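Local coordinates for devB protein (Vibrio cholerae O1 biovar eltor str. N16961, PDB 1Y89) that probably hydrolyses 6-phosphogluconolactone to 6-phosphogluconate, a step of the oxidative pentose phosphate pathway, at residues A[189-194]-A[227-232]; A[67-72]-A[100-105]; A[148-153]-A[212-217]. All coordinates share one frame; numbering follows the deposited sequence.

How the contacts relate
Contacts 1 and 2 both reach the main mixed sheet, on opposite sides of the centre of the chain, with centres about 25 Å apart. Contact 1 joins two neighbouring parallel strands. Contact 2 sets a loop against the end of strand 62-70. Contact 3 lies about 19 Å from contact 1 and about 20 Å from contact 2, centre to centre. It touches contact 1, where Trp227 CZ2 is 3.5 Å from Ala215 O. Contacts 2 and 3 do not touch, but both come near one phosphate ion, probably from the crystallisation liquor. Arg70 of contact 2, His144 and Arg173 are hydrogen-bonded to it. Phe149 of contact 3 lies close by. The ion may mark the substrate pocket.

Contact 1 of 3, residues A[189-194]-A[227-232]; sequences YLVLGA and WYLDSD
Tyr189 and Trp227 both hold CG anti to the carbonyl carbon, beside the backbone N (chi1 -68° in each), and their side chains run alongside each other in the same sense. The rings form an offset stack. The centroid of the Tyr189 ring is 4.5 Å from that of the six-membered ring of Trp227, and the planes are turned 26° apart. Tyr189 CD2 comes within 3.6 Å of Trp227 CZ2. Tyr189 CB sits over the face of the same six-membered ring, a CH-pi contact. The Tyr189 hydroxyl is hydrogen-bonded to Ile218 O, which ties down the far end of its ring. Farther along this face, Leu229 CD2 packs 3.6 Å from Val191 CB.

Strands 186-191 and 224-230 are parallel neighbours in the main sheet of this Rossmann-like alpha/beta fold. Helix 197-205 lies between them in the chain, making a beta-alpha-beta crossover, and covers the face with Val191, Trp227 and Leu229. Leu190 and Tyr228 point to the other face, toward helix 10-25. There Leu190 CD2 touches Tyr228 CB at 3.7 Å. Two backbone bonds join the strands: Tyr228 N to Tyr189 O, 2.8 Å, and Val191 N to Tyr228 O, 2.9 Å.

At the end of strand 224-230, Asp230 has its CG between the backbone N and the carbonyl carbon (chi1 61°). Asp230 OD1 accepts from Gly193 N at 2.9 Å, on the syn side and somewhat out of the carboxylate plane. The same oxygen accepts from Ala233 N, so Asp230 N-caps the weakly bonded helix 231-234 while also binding Gly193 N. Its own backbone N is buried and has no partner in the model. A water accepts from Ala194 N and donates to Asp232 OD2 at 2.9 Å.

Contact 2 of 3, residues A[67-72]-A[100-105]; sequences GDERCV and HRILGE. With PO4 (phosphate ion), chain C.
Glu69 lays its aliphatic part over Ile102, with Glu69 CB 3.5 Å from Ile102 CB, and the two side chains run past one another in opposite senses. Glu69 is on the last part of strand 62-70 in the main sheet of the alpha/beta fold. Ile102 belongs to the loop leading to helix 108-122, and its side chain also touches Phe115 of that helix.

The Glu69 chain starts with CG anti to the backbone N (chi1 -178°) and bends at chi2 (56°), which swings CD out of line. Asn80 N bonds to Glu69 OE1 and Tyr81 N to OE2, both at the start of helix 80-89. Arg70 N also reaches Glu69 OE1, on the anti side, at 2.8 Å. A water donates to Glu69 OE2 at 2.7 Å and accepts from Ile102 N, linking the segments.

At Gly104 a CB would clash with Arg70 O and Val72 O; without one, Cys71 CA and Gly104 CA come within 3.9 Å. In the loop, Arg101 and Glu105 form an end-on salt bridge, NH1 to OE1 and NH2 to OE2, each on a syn lone pair.

Arg70 leaves the strand away from the loop. Its NH1 is hydrogen-bonded to Glu78 O. A phosphate, probably from the crystallisation liquor, lies at the guanidinium edge; Arg70 NH2 donates to its O3 at 3.1 Å.

Contact 3 of 3, residues A[148-153]-A[212-217]; sequences LFPGQT and PYPAAK
Pro150 is set nearly perpendicular to Pro214, and their rings meet at Pro150 CD and Pro214 CD, 4.0 Å apart. The contact sets a type II beta turn against the first turn of a short helix. Residues 149-152 form the turn, with Pro150 and Gly151 at its corners. Pro214 is the first residue of helix 214-217, right after Tyr213 at the N-cap position.

The Pro214 ring is the centre of the packing. Its CB and CG face Leu148 O, and its CD lies beside Pro150 N and CA. Pro214 CG is 3.3 Å from Leu148 O. Thr153 OG1 is 4.0 Å from the same Pro214 CG. Pro150 CB turns to the residue before the helix N-cap and rests 3.4 Å from Pro212 O. The side chain of Tyr155 also touches Pro214.

Two bonds fix the shape of the turn. Gln152 N donates to Phe149 O at 3.1 Å, the bond that closes it. Thr153 OG1 donates to the same Phe149 O at 2.8 Å. The hydroxyl stands beside its own backbone N, anti to the carbonyl carbon (chi1 -62°), and meets the carbonyl from 50° above its plane. Gln152 N comes from the opposite face, so Phe149 O is held from both.

The Phe149 side chain leaves its backbone away from 212-217. Its ring stacks on His144 and meets His166 edge-to-face, and its side chain is about 4 Å from the bound phosphate, nearest atoms. Nearer the surface, a water donates to Pro212 O at 2.9 Å and accepts a weak bond from Gly151 N.

Contact 1 of 3, residues A[189-194]-A[227-232]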
ATOM      1  N   TYR A 189      -6.283  -2.710   9.663  1.00 19.87           N
ATOM      2  CA  TYR A 189      -5.984  -3.487  10.866  1.00 20.63           C
ATOM      3  C   TYR A 189      -4.536  -3.235  11.266  1.00 20.44           C
ATOM      4  O   TYR A 189      -3.632  -3.458  10.453  1.00 19.05           O
ATOM      5  CB  TYR A 189      -6.169  -4.976  10.596  1.00 19.62           C
ATOM      6  CG  TYR A 189      -7.608  -5.380  10.368  1.00 19.89           C
ATOM      7  CD1 TYR A 189      -8.489  -5.493  11.454  1.00 18.63           C
ATOM      8  CD2 TYR A 189      -8.081  -5.693   9.070  1.00 20.29           C
ATOM      9  CE1 TYR A 189      -9.803  -5.871  11.285  1.00 18.01           C
ATOM     10  CE2 TYR A 189      -9.425  -6.073   8.866  1.00 19.41           C
ATOM     11  CZ  TYR A 189     -10.267  -6.175   9.984  1.00 20.43           C
ATOM     12  OH  TYR A 189     -11.588  -6.548   9.846  1.00 21.16           O
ATOM     13  N   LEU A 190      -4.334  -2.702  12.473  1.00 19.69           N
ATOM     14  CA  LEU A 190      -3.020  -2.245  12.918  1.00 20.51           C
ATOM     15  C   LEU A 190      -2.549  -3.312  13.895  1.00 21.52           C
ATOM     16  O   LEU A 190      -3.076  -3.433  15.013  1.00 20.51           O
ATOM     17  CB  LEU A 190      -3.112  -0.874  13.604  1.00 21.19           C
ATOM     18  CG  LEU A 190      -3.849   0.222  12.809  1.00 20.79           C
ATOM     19  CD1 LEU A 190      -3.835   1.564  13.615  1.00 22.50           C
ATOM     20  CD2 LEU A 190      -3.243   0.383  11.370  1.00 20.45           C
ATOM     21  N   VAL A 191      -1.572  -4.112  13.448  1.00 21.20           N
ATOM     22  CA  VAL A 191      -1.252  -5.362  14.156  1.00 22.06           C
ATOM     23  C   VAL A 191       0.248  -5.420  14.350  1.00 23.61           C
ATOM     24  O   VAL A 191       0.966  -5.814  13.433  1.00 23.09           O
ATOM     25  CB  VAL A 191      -1.732  -6.597  13.369  1.00 22.08           C
ATOM     26  CG1 VAL A 191      -1.523  -7.868  14.196  1.00 23.82           C
ATOM     27  CG2 VAL A 191      -3.225  -6.449  13.005  1.00 20.84           C
ATOM     28  N   LEU A 192       0.691  -5.024  15.546  1.00 23.23           N
ATOM     29  CA  LEU A 192       2.097  -4.859  15.859  1.00 24.43           C
ATOM     30  C   LEU A 192       2.561  -5.750  17.004  1.00 24.72           C
ATOM     31  O   LEU A 192       1.811  -5.991  17.957  1.00 24.30           O
ATOM     32  CB  LEU A 192       2.397  -3.395  16.212  1.00 24.25           C
ATOM     33  CG  LEU A 192       2.615  -2.473  15.006  1.00 26.06           C
ATOM     34  CD1 LEU A 192       1.457  -2.420  14.032  1.00 28.69           C
ATOM     35  CD2 LEU A 192       2.967  -1.075  15.471  1.00 26.24           C
ATOM     36  N   GLY A 193       3.806  -6.222  16.901  1.00 23.78           N
ATOM     37  CA  GLY A 193       4.500  -6.897  18.019  1.00 23.41           C
ATOM     38  C   GLY A 193       4.490  -8.419  17.910  1.00 23.52           C
ATOM     39  O   GLY A 193       3.632  -9.015  17.235  1.00 21.82           O
ATOM     40  N   ALA A 194       5.460  -9.051  18.574  1.00 23.31           N
ATOM     41  CA  ALA A 194       5.635 -10.494  18.519  1.00 23.87           C
ATOM     42  C   ALA A 194       4.410 -11.239  19.044  1.00 24.75           C
ATOM     43  O   ALA A 194       4.154 -12.380  18.642  1.00 25.53           O
ATOM     44  CB  ALA A 194       6.910 -10.907  19.329  1.00 23.91           C
ATOM     45  N   TRP A 227      -3.740  -4.326   6.080  1.00 21.87           N
ATOM     46  CA  TRP A 227      -3.070  -4.892   7.225  1.00 21.50           C
ATOM     47  C   TRP A 227      -1.731  -4.171   7.384  1.00 22.45           C
ATOM     48  O   TRP A 227      -0.885  -4.211   6.472  1.00 22.53           O
ATOM     49  CB  TRP A 227      -2.844  -6.402   7.009  1.00 21.91           C
ATOM     50  CG  TRP A 227      -4.162  -7.149   7.001  1.00 21.53           C
ATOM     51  CD1 TRP A 227      -5.040  -7.259   5.978  1.00 22.77           C
ATOM     52  CD2 TRP A 227      -4.755  -7.796   8.117  1.00 21.77           C
ATOM     53  NE1 TRP A 227      -6.155  -7.978   6.383  1.00 24.38           N
ATOM     54  CE2 TRP A 227      -5.991  -8.322   7.695  1.00 24.40           C
ATOM     55  CE3 TRP A 227      -4.342  -8.010   9.435  1.00 23.72           C
ATOM     56  CZ2 TRP A 227      -6.831  -9.044   8.547  1.00 22.65           C
ATOM     57  CZ3 TRP A 227      -5.187  -8.738  10.289  1.00 24.64           C
ATOM     58  CH2 TRP A 227      -6.412  -9.230   9.838  1.00 22.47           C
ATOM     59  N   TYR A 228      -1.549  -3.488   8.509  1.00 21.61           N
ATOM     60  CA  TYR A 228      -0.291  -2.773   8.802  1.00 22.15           C
ATOM     61  C   TYR A 228       0.447  -3.609   9.847  1.00 22.29           C
ATOM     62  O   TYR A 228      -0.057  -3.765  10.962  1.00 20.80           O
ATOM     63  CB  TYR A 228      -0.591  -1.397   9.432  1.00 22.74           C
ATOM     64  CG  TYR A 228      -0.918  -0.295   8.434  1.00 24.70           C
ATOM     65  CD1 TYR A 228      -1.985  -0.417   7.559  1.00 28.17           C
ATOM     66  CD2 TYR A 228      -0.163   0.868   8.378  1.00 23.73           C
ATOM     67  CE1 TYR A 228      -2.259   0.580   6.634  1.00 27.79           C
ATOM     68  CE2 TYR A 228      -0.425   1.870   7.468  1.00 24.52           C
ATOM     69  CZ  TYR A 228      -1.475   1.714   6.586  1.00 24.67           C
ATOM     70  OH  TYR A 228      -1.722   2.681   5.644  1.00 25.58           O
ATOM     71  N   LEU A 229       1.609  -4.160   9.498  1.00 20.52           N
ATOM     72  CA  LEU A 229       2.348  -4.968  10.462  1.00 21.98           C
ATOM     73  C   LEU A 229       3.731  -4.372  10.652  1.00 22.40           C
ATOM     74  O   LEU A 229       4.236  -3.673   9.767  1.00 21.53           O
ATOM     75  CB  LEU A 229       2.544  -6.403   9.934  1.00 21.43           C
ATOM     76  CG  LEU A 229       1.348  -7.225   9.420  1.00 26.58           C
ATOM     77  CD1 LEU A 229       1.825  -8.636   9.125  1.00 28.22           C
ATOM     78  CD2 LEU A 229       0.159  -7.266  10.321  1.00 28.70           C
ATOM     79  N   ASP A 230       4.356  -4.683  11.784  1.00 22.38           N
ATOM     80  CA  ASP A 230       5.783  -4.488  11.892  1.00 23.12           C
ATOM     81  C   ASP A 230       6.473  -5.825  11.689  1.00 23.13           C
ATOM     82  O   ASP A 230       5.797  -6.864  11.573  1.00 21.82           O
ATOM     83  CB  ASP A 230       6.181  -3.794  13.215  1.00 24.13           C
ATOM     84  CG  ASP A 230       5.802  -4.590  14.462  1.00 24.26           C
ATOM     85  OD1 ASP A 230       5.093  -5.616  14.382  1.00 23.94           O
ATOM     86  OD2 ASP A 230       6.222  -4.160  15.556  1.00 26.20           O
ATOM     87  N   SER A 231       7.807  -5.798  11.596  1.00 23.18           N
ATOM     88  CA  SER A 231       8.587  -6.990  11.359  1.00 24.25           C
ATOM     89  C   SER A 231       8.254  -8.048  12.389  1.00 23.76           C
ATOM     90  O   SER A 231       8.089  -9.222  12.037  1.00 24.05           O
ATOM     91  CB  SER A 231      10.095  -6.664  11.418  1.00 24.90           C
ATOM     92  OG  SER A 231      10.414  -5.920  10.260  1.00 31.37           O
ATOM     93  N   ASP A 232       8.118  -7.632  13.653  1.00 23.28           N
ATOM     94  CA  ASP A 232       7.814  -8.596  14.722  1.00 23.31           C
ATOM     95  C   ASP A 232       6.495  -9.323  14.492  1.00 22.43           C
ATOM     96  O   ASP A 232       6.441 -10.548  14.554  1.00 21.42           O
ATOM     97  CB  ASP A 232       7.816  -7.928  16.099  1.00 23.41           C
ATOM     98  CG  ASP A 232       9.240  -7.673  16.625  1.00 27.89           C
ATOM     99  OD1 ASP A 232      10.211  -8.146  16.002  1.00 29.76           O
ATOM    100  OD2 ASP A 232       9.366  -7.010  17.662  1.00 31.25           O
TER
HETATM  101  O   HOH W   1       7.346  -7.354  19.754  1.00 32.15           O

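Contact 2 of 3, residues A[67-72]-A[100-105]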
ATOM      1  N   GLY A  67     -14.682   2.984  16.887  1.00 20.58           N
ATOM      2  CA  GLY A  67     -15.216   1.679  16.433  1.00 20.83           C
ATOM      3  C   GLY A  67     -15.855   0.937  17.618  1.00 20.48           C
ATOM      4  O   GLY A  67     -16.764   0.119  17.466  1.00 19.78           O
ATOM      5  N   ASP A  68     -15.349   1.195  18.814  1.00 19.90           N
ATOM      6  CA  ASP A  68     -15.979   0.679  20.036  1.00 20.86           C
ATOM      7  C   ASP A  68     -15.523   1.528  21.220  1.00 21.30           C
ATOM      8  O   ASP A  68     -14.493   2.240  21.133  1.00 20.12           O
ATOM      9  CB  ASP A  68     -15.674  -0.850  20.264  1.00 20.39           C
ATOM     10  CG  ASP A  68     -14.212  -1.148  20.607  1.00 25.58           C
ATOM     11  OD1 ASP A  68     -13.294  -0.601  19.943  1.00 29.14           O
ATOM     12  OD2 ASP A  68     -13.980  -1.984  21.521  1.00 23.95           O
ATOM     13  N   GLU A  69     -16.266   1.406  22.314  1.00 20.85           N
ATOM     14  CA  GLU A  69     -15.998   2.125  23.541  1.00 20.87           C
ATOM     15  C   GLU A  69     -16.450   1.253  24.707  1.00 20.83           C
ATOM     16  O   GLU A  69     -17.463   0.555  24.597  1.00 20.93           O
ATOM     17  CB  GLU A  69     -16.748   3.461  23.587  1.00 19.91           C
ATOM     18  CG  GLU A  69     -16.492   4.322  24.843  1.00 19.44           C
ATOM     19  CD  GLU A  69     -15.008   4.620  25.040  1.00 22.59           C
ATOM     20  OE1 GLU A  69     -14.296   3.781  25.671  1.00 20.45           O
ATOM     21  OE2 GLU A  69     -14.563   5.680  24.544  1.00 22.63           O
ATOM     22  N   ARG A  70     -15.673   1.300  25.795  1.00 19.18           N
ATOM     23  CA  ARG A  70     -15.990   0.623  27.031  1.00 20.12           C
ATOM     24  C   ARG A  70     -17.041   1.445  27.783  1.00 20.28           C
ATOM     25  O   ARG A  70     -16.999   2.688  27.809  1.00 20.96           O
ATOM     26  CB  ARG A  70     -14.733   0.437  27.896  1.00 19.06           C
ATOM     27  CG  ARG A  70     -13.722  -0.581  27.313  1.00 21.30           C
ATOM     28  CD  ARG A  70     -12.922  -0.045  26.124  1.00 20.09           C
ATOM     29  NE  ARG A  70     -11.794  -0.941  25.774  1.00 19.94           N
ATOM     30  CZ  ARG A  70     -10.634  -1.000  26.433  1.00 26.04           C
ATOM     31  NH1 ARG A  70     -10.392  -0.195  27.481  1.00 22.87           N
ATOM     32  NH2 ARG A  70      -9.692  -1.857  26.033  1.00 24.07           N
ATOM     33  N   CYS A  71     -18.015   0.760  28.355  1.00 20.96           N
ATOM     34  CA  CYS A  71     -19.131   1.455  28.987  1.00 20.97           C
ATOM     35  C   CYS A  71     -18.706   1.927  30.357  1.00 21.70           C
ATOM     36  O   CYS A  71     -19.243   1.474  31.379  1.00 21.36           O
ATOM     37  CB  CYS A  71     -20.401   0.567  29.023  1.00 20.86           C
ATOM     38  SG  CYS A  71     -21.004   0.357  27.354  1.00 21.88           S
ATOM     39  N   VAL A  72     -17.747   2.859  30.353  1.00 21.66           N
ATOM     40  CA  VAL A  72     -17.219   3.471  31.574  1.00 22.76           C
ATOM     41  C   VAL A  72     -17.185   4.974  31.365  1.00 23.64           C
ATOM     42  O   VAL A  72     -17.234   5.449  30.206  1.00 22.80           O
ATOM     43  CB  VAL A  72     -15.778   2.962  31.945  1.00 22.71           C
ATOM     44  CG1 VAL A  72     -15.774   1.450  32.379  1.00 23.48           C
ATOM     45  CG2 VAL A  72     -14.730   3.241  30.810  1.00 21.77           C
ATOM     46  N   HIS A 100     -16.714  12.843  18.326  1.00 23.33           N
ATOM     47  CA  HIS A 100     -18.046  12.279  18.510  1.00 22.77           C
ATOM     48  C   HIS A 100     -17.904  11.060  19.415  1.00 22.90           C
ATOM     49  O   HIS A 100     -17.947   9.906  18.952  1.00 23.46           O
ATOM     50  CB  HIS A 100     -18.619  11.865  17.150  1.00 23.07           C
ATOM     51  CG  HIS A 100     -18.646  12.974  16.134  1.00 21.43           C
ATOM     52  ND1 HIS A 100     -19.770  13.729  15.891  1.00 20.61           N
ATOM     53  CD2 HIS A 100     -17.696  13.434  15.286  1.00 21.77           C
ATOM     54  CE1 HIS A 100     -19.507  14.632  14.957  1.00 24.06           C
ATOM     55  NE2 HIS A 100     -18.262  14.449  14.544  1.00 21.61           N
ATOM     56  N   ARG A 101     -17.689  11.281  20.706  1.00 22.55           N
ATOM     57  CA  ARG A 101     -17.423  10.102  21.524  1.00 22.70           C
ATOM     58  C   ARG A 101     -18.663   9.271  21.770  1.00 22.15           C
ATOM     59  O   ARG A 101     -19.804   9.771  21.709  1.00 21.03           O
ATOM     60  CB  ARG A 101     -16.710  10.438  22.820  1.00 23.85           C
ATOM     61  CG  ARG A 101     -17.567  11.110  23.849  1.00 24.02           C
ATOM     62  CD  ARG A 101     -16.862  11.209  25.189  1.00 24.08           C
ATOM     63  NE  ARG A 101     -17.751  11.921  26.092  1.00 22.69           N
ATOM     64  CZ  ARG A 101     -18.493  11.363  27.031  1.00 21.66           C
ATOM     65  NH1 ARG A 101     -18.424  10.064  27.264  1.00 22.60           N
ATOM     66  NH2 ARG A 101     -19.275  12.128  27.771  1.00 21.42           N
ATOM     67  N   ILE A 102     -18.439   7.998  22.064  1.00 21.60           N
ATOM     68  CA  ILE A 102     -19.527   7.169  22.559  1.00 21.74           C
ATOM     69  C   ILE A 102     -19.682   7.495  24.045  1.00 21.84           C
ATOM     70  O   ILE A 102     -18.674   7.540  24.781  1.00 22.04           O
ATOM     71  CB  ILE A 102     -19.211   5.667  22.320  1.00 21.63           C
ATOM     72  CG1 ILE A 102     -19.182   5.383  20.796  1.00 21.15           C
ATOM     73  CG2 ILE A 102     -20.234   4.745  23.053  1.00 20.88           C
ATOM     74  CD1 ILE A 102     -18.648   4.012  20.392  1.00 21.48           C
ATOM     75  N   LEU A 103     -20.915   7.694  24.490  1.00 21.23           N
ATOM     76  CA  LEU A 103     -21.172   8.053  25.886  1.00 21.41           C
ATOM     77  C   LEU A 103     -21.153   6.788  26.770  1.00 21.87           C
ATOM     78  O   LEU A 103     -22.206   6.186  27.072  1.00 23.13           O
ATOM     79  CB  LEU A 103     -22.514   8.803  26.006  1.00 20.84           C
ATOM     80  CG  LEU A 103     -22.663   9.997  25.053  1.00 20.23           C
ATOM     81  CD1 LEU A 103     -24.048  10.700  25.300  1.00 20.27           C
ATOM     82  CD2 LEU A 103     -21.524  11.019  25.203  1.00 19.24           C
ATOM     83  N   GLY A 104     -19.959   6.401  27.197  1.00 21.65           N
ATOM     84  CA  GLY A 104     -19.778   5.171  27.951  1.00 22.73           C
ATOM     85  C   GLY A 104     -20.403   5.204  29.346  1.00 22.53           C
ATOM     86  O   GLY A 104     -20.597   4.164  29.963  1.00 23.08           O
ATOM     87  N   GLU A 105     -20.699   6.392  29.851  1.00 22.63           N
ATOM     88  CA  GLU A 105     -21.289   6.520  31.180  1.00 23.10           C
ATOM     89  C   GLU A 105     -22.798   6.293  31.160  1.00 23.48           C
ATOM     90  O   GLU A 105     -23.422   6.250  32.207  1.00 23.16           O
ATOM     91  CB  GLU A 105     -20.967   7.894  31.810  1.00 23.68           C
ATOM     92  CG  GLU A 105     -21.610   9.132  31.114  1.00 22.97           C
ATOM     93  CD  GLU A 105     -20.826   9.647  29.899  1.00 26.56           C
ATOM     94  OE1 GLU A 105     -20.147   8.848  29.182  1.00 24.99           O
ATOM     95  OE2 GLU A 105     -20.913  10.864  29.638  1.00 25.75           O
TER
HETATM   96  P   PO4 C 239      -9.953  -4.782  23.687  1.00 27.01           P
HETATM   97  O1  PO4 C 239     -11.228  -5.047  22.902  1.00 31.39           O
HETATM   98  O2  PO4 C 239      -8.928  -5.751  23.240  1.00 31.55           O
HETATM   99  O3  PO4 C 239      -9.601  -3.370  23.374  1.00 31.51           O
HETATM  100  O4  PO4 C 239     -10.250  -4.990  25.123  1.00 30.98           O
HETATM  101  O   HOH W   2     -15.733   6.928  22.520  1.00 16.87           O

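Contact 3 of 3, residues A[148-153]-A[212-217]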
ATOM      1  N   LEU A 148     -16.465  -6.804  18.476  1.00 20.50           N
ATOM      2  CA  LEU A 148     -17.077  -7.913  17.787  1.00 20.82           C
ATOM      3  C   LEU A 148     -16.202  -9.123  18.072  1.00 20.71           C
ATOM      4  O   LEU A 148     -15.099  -9.234  17.525  1.00 21.30           O
ATOM      5  CB  LEU A 148     -17.099  -7.628  16.274  1.00 20.22           C
ATOM      6  CG  LEU A 148     -17.887  -6.362  15.899  1.00 21.24           C
ATOM      7  CD1 LEU A 148     -17.748  -6.070  14.380  1.00 22.33           C
ATOM      8  CD2 LEU A 148     -19.361  -6.462  16.369  1.00 21.80           C
ATOM      9  N   PHE A 149     -16.691 -10.004  18.944  1.00 20.31           N
ATOM     10  CA  PHE A 149     -15.900 -11.122  19.453  1.00 20.75           C
ATOM     11  C   PHE A 149     -16.290 -12.428  18.769  1.00 21.89           C
ATOM     12  O   PHE A 149     -17.458 -12.594  18.389  1.00 21.92           O
ATOM     13  CB  PHE A 149     -16.087 -11.234  20.971  1.00 20.74           C
ATOM     14  CG  PHE A 149     -15.406 -10.111  21.733  1.00 22.32           C
ATOM     15  CD1 PHE A 149     -14.055 -10.196  22.061  1.00 21.95           C
ATOM     16  CD2 PHE A 149     -16.128  -8.984  22.125  1.00 22.15           C
ATOM     17  CE1 PHE A 149     -13.432  -9.156  22.772  1.00 23.74           C
ATOM     18  CE2 PHE A 149     -15.515  -7.931  22.826  1.00 22.30           C
ATOM     19  CZ  PHE A 149     -14.167  -8.004  23.126  1.00 21.63           C
ATOM     20  N   PRO A 150     -15.331 -13.364  18.644  1.00 23.05           N
ATOM     21  CA  PRO A 150     -15.599 -14.652  17.981  1.00 24.88           C
ATOM     22  C   PRO A 150     -16.745 -15.396  18.666  1.00 25.95           C
ATOM     23  O   PRO A 150     -16.845 -15.385  19.885  1.00 26.13           O
ATOM     24  CB  PRO A 150     -14.276 -15.436  18.124  1.00 25.05           C
ATOM     25  CG  PRO A 150     -13.396 -14.627  19.063  1.00 23.97           C
ATOM     26  CD  PRO A 150     -13.931 -13.229  19.112  1.00 23.64           C
ATOM     27  N   GLY A 151     -17.622 -15.998  17.872  1.00 27.42           N
ATOM     28  CA  GLY A 151     -18.776 -16.720  18.409  1.00 28.62           C
ATOM     29  C   GLY A 151     -19.937 -15.846  18.875  1.00 29.73           C
ATOM     30  O   GLY A 151     -21.042 -16.360  19.092  1.00 29.50           O
ATOM     31  N   GLN A 152     -19.710 -14.545  19.053  1.00 29.06           N
ATOM     32  CA  GLN A 152     -20.781 -13.668  19.523  1.00 29.28           C
ATOM     33  C   GLN A 152     -21.117 -12.537  18.565  1.00 27.83           C
ATOM     34  O   GLN A 152     -21.942 -11.682  18.876  1.00 27.85           O
ATOM     35  CB  GLN A 152     -20.548 -13.189  20.977  1.00 30.33           C
ATOM     36  CG  GLN A 152     -19.246 -12.493  21.302  1.00 31.89           C
ATOM     37  CD  GLN A 152     -19.160 -11.982  22.784  1.00 31.99           C
ATOM     38  OE1 GLN A 152     -19.188 -10.767  23.048  1.00 33.83           O
ATOM     39  NE2 GLN A 152     -19.081 -12.914  23.729  1.00 35.17           N
ATOM     40  N   THR A 153     -20.504 -12.566  17.376  1.00 25.80           N
ATOM     41  CA  THR A 153     -20.735 -11.558  16.356  1.00 24.80           C
ATOM     42  C   THR A 153     -21.819 -12.011  15.353  1.00 25.18           C
ATOM     43  O   THR A 153     -21.738 -13.110  14.784  1.00 24.76           O
ATOM     44  CB  THR A 153     -19.433 -11.264  15.588  1.00 24.31           C
ATOM     45  OG1 THR A 153     -18.459 -10.746  16.510  1.00 23.53           O
ATOM     46  CG2 THR A 153     -19.668 -10.247  14.451  1.00 23.91           C
ATOM     47  N   PRO A 212     -12.539 -18.696  13.103  1.00 28.03           N
ATOM     48  CA  PRO A 212     -13.598 -18.061  13.879  1.00 28.33           C
ATOM     49  C   PRO A 212     -13.345 -16.545  14.115  1.00 28.20           C
ATOM     50  O   PRO A 212     -14.151 -15.884  14.777  1.00 31.06           O
ATOM     51  CB  PRO A 212     -13.573 -18.854  15.187  1.00 29.06           C
ATOM     52  CG  PRO A 212     -12.124 -19.224  15.354  1.00 28.31           C
ATOM     53  CD  PRO A 212     -11.553 -19.384  13.958  1.00 28.57           C
ATOM     54  N   TYR A 213     -12.310 -15.983  13.495  1.00 25.88           N
ATOM     55  CA  TYR A 213     -11.860 -14.601  13.781  1.00 24.26           C
ATOM     56  C   TYR A 213     -12.632 -13.525  13.021  1.00 22.96           C
ATOM     57  O   TYR A 213     -12.522 -13.448  11.810  1.00 22.07           O
ATOM     58  CB  TYR A 213     -10.376 -14.456  13.421  1.00 24.23           C
ATOM     59  CG  TYR A 213      -9.480 -15.521  13.982  1.00 25.38           C
ATOM     60  CD1 TYR A 213      -9.685 -16.018  15.262  1.00 26.51           C
ATOM     61  CD2 TYR A 213      -8.400 -16.006  13.249  1.00 26.52           C
ATOM     62  CE1 TYR A 213      -8.846 -16.975  15.799  1.00 28.47           C
ATOM     63  CE2 TYR A 213      -7.558 -16.977  13.770  1.00 27.16           C
ATOM     64  CZ  TYR A 213      -7.789 -17.448  15.059  1.00 27.71           C
ATOM     65  OH  TYR A 213      -6.971 -18.415  15.621  1.00 29.44           O
ATOM     66  N   PRO A 214     -13.361 -12.641  13.732  1.00 22.46           N
ATOM     67  CA  PRO A 214     -13.979 -11.503  13.048  1.00 21.50           C
ATOM     68  C   PRO A 214     -12.998 -10.731  12.135  1.00 21.59           C
ATOM     69  O   PRO A 214     -13.372 -10.354  11.011  1.00 20.82           O
ATOM     70  CB  PRO A 214     -14.481 -10.633  14.217  1.00 21.99           C
ATOM     71  CG  PRO A 214     -14.809 -11.710  15.317  1.00 21.39           C
ATOM     72  CD  PRO A 214     -13.713 -12.699  15.171  1.00 22.19           C
ATOM     73  N   ALA A 215     -11.774 -10.461  12.609  1.00 21.27           N
ATOM     74  CA  ALA A 215     -10.805  -9.711  11.784  1.00 20.70           C
ATOM     75  C   ALA A 215     -10.419 -10.442  10.491  1.00 20.88           C
ATOM     76  O   ALA A 215     -10.084  -9.778   9.502  1.00 20.95           O
ATOM     77  CB  ALA A 215      -9.533  -9.358  12.585  1.00 20.28           C
ATOM     78  N   ALA A 216     -10.443 -11.786  10.492  1.00 21.21           N
ATOM     79  CA  ALA A 216     -10.279 -12.554   9.230  1.00 21.68           C
ATOM     80  C   ALA A 216     -11.481 -12.430   8.267  1.00 22.26           C
ATOM     81  O   ALA A 216     -11.322 -12.539   7.039  1.00 23.69           O
ATOM     82  CB  ALA A 216     -10.023 -14.027   9.523  1.00 21.02           C
ATOM     83  N   LYS A 217     -12.670 -12.224   8.821  1.00 22.11           N
ATOM     84  CA  LYS A 217     -13.933 -12.232   8.065  1.00 21.68           C
ATOM     85  C   LYS A 217     -14.422 -10.877   7.565  1.00 21.83           C
ATOM     86  O   LYS A 217     -15.244 -10.801   6.642  1.00 21.23           O
ATOM     87  CB  LYS A 217     -15.049 -12.839   8.934  1.00 22.52           C
ATOM     88  CG  LYS A 217     -14.839 -14.296   9.272  1.00 23.61           C
ATOM     89  CD  LYS A 217     -16.043 -14.825  10.042  1.00 25.86           C
ATOM     90  CE  LYS A 217     -15.716 -16.133  10.749  1.00 29.27           C
ATOM     91  NZ  LYS A 217     -15.547 -17.235   9.753  1.00 27.43           N
TER
HETATM   92  O   HOH W   3     -16.973 -15.133  14.567  1.00 25.10           O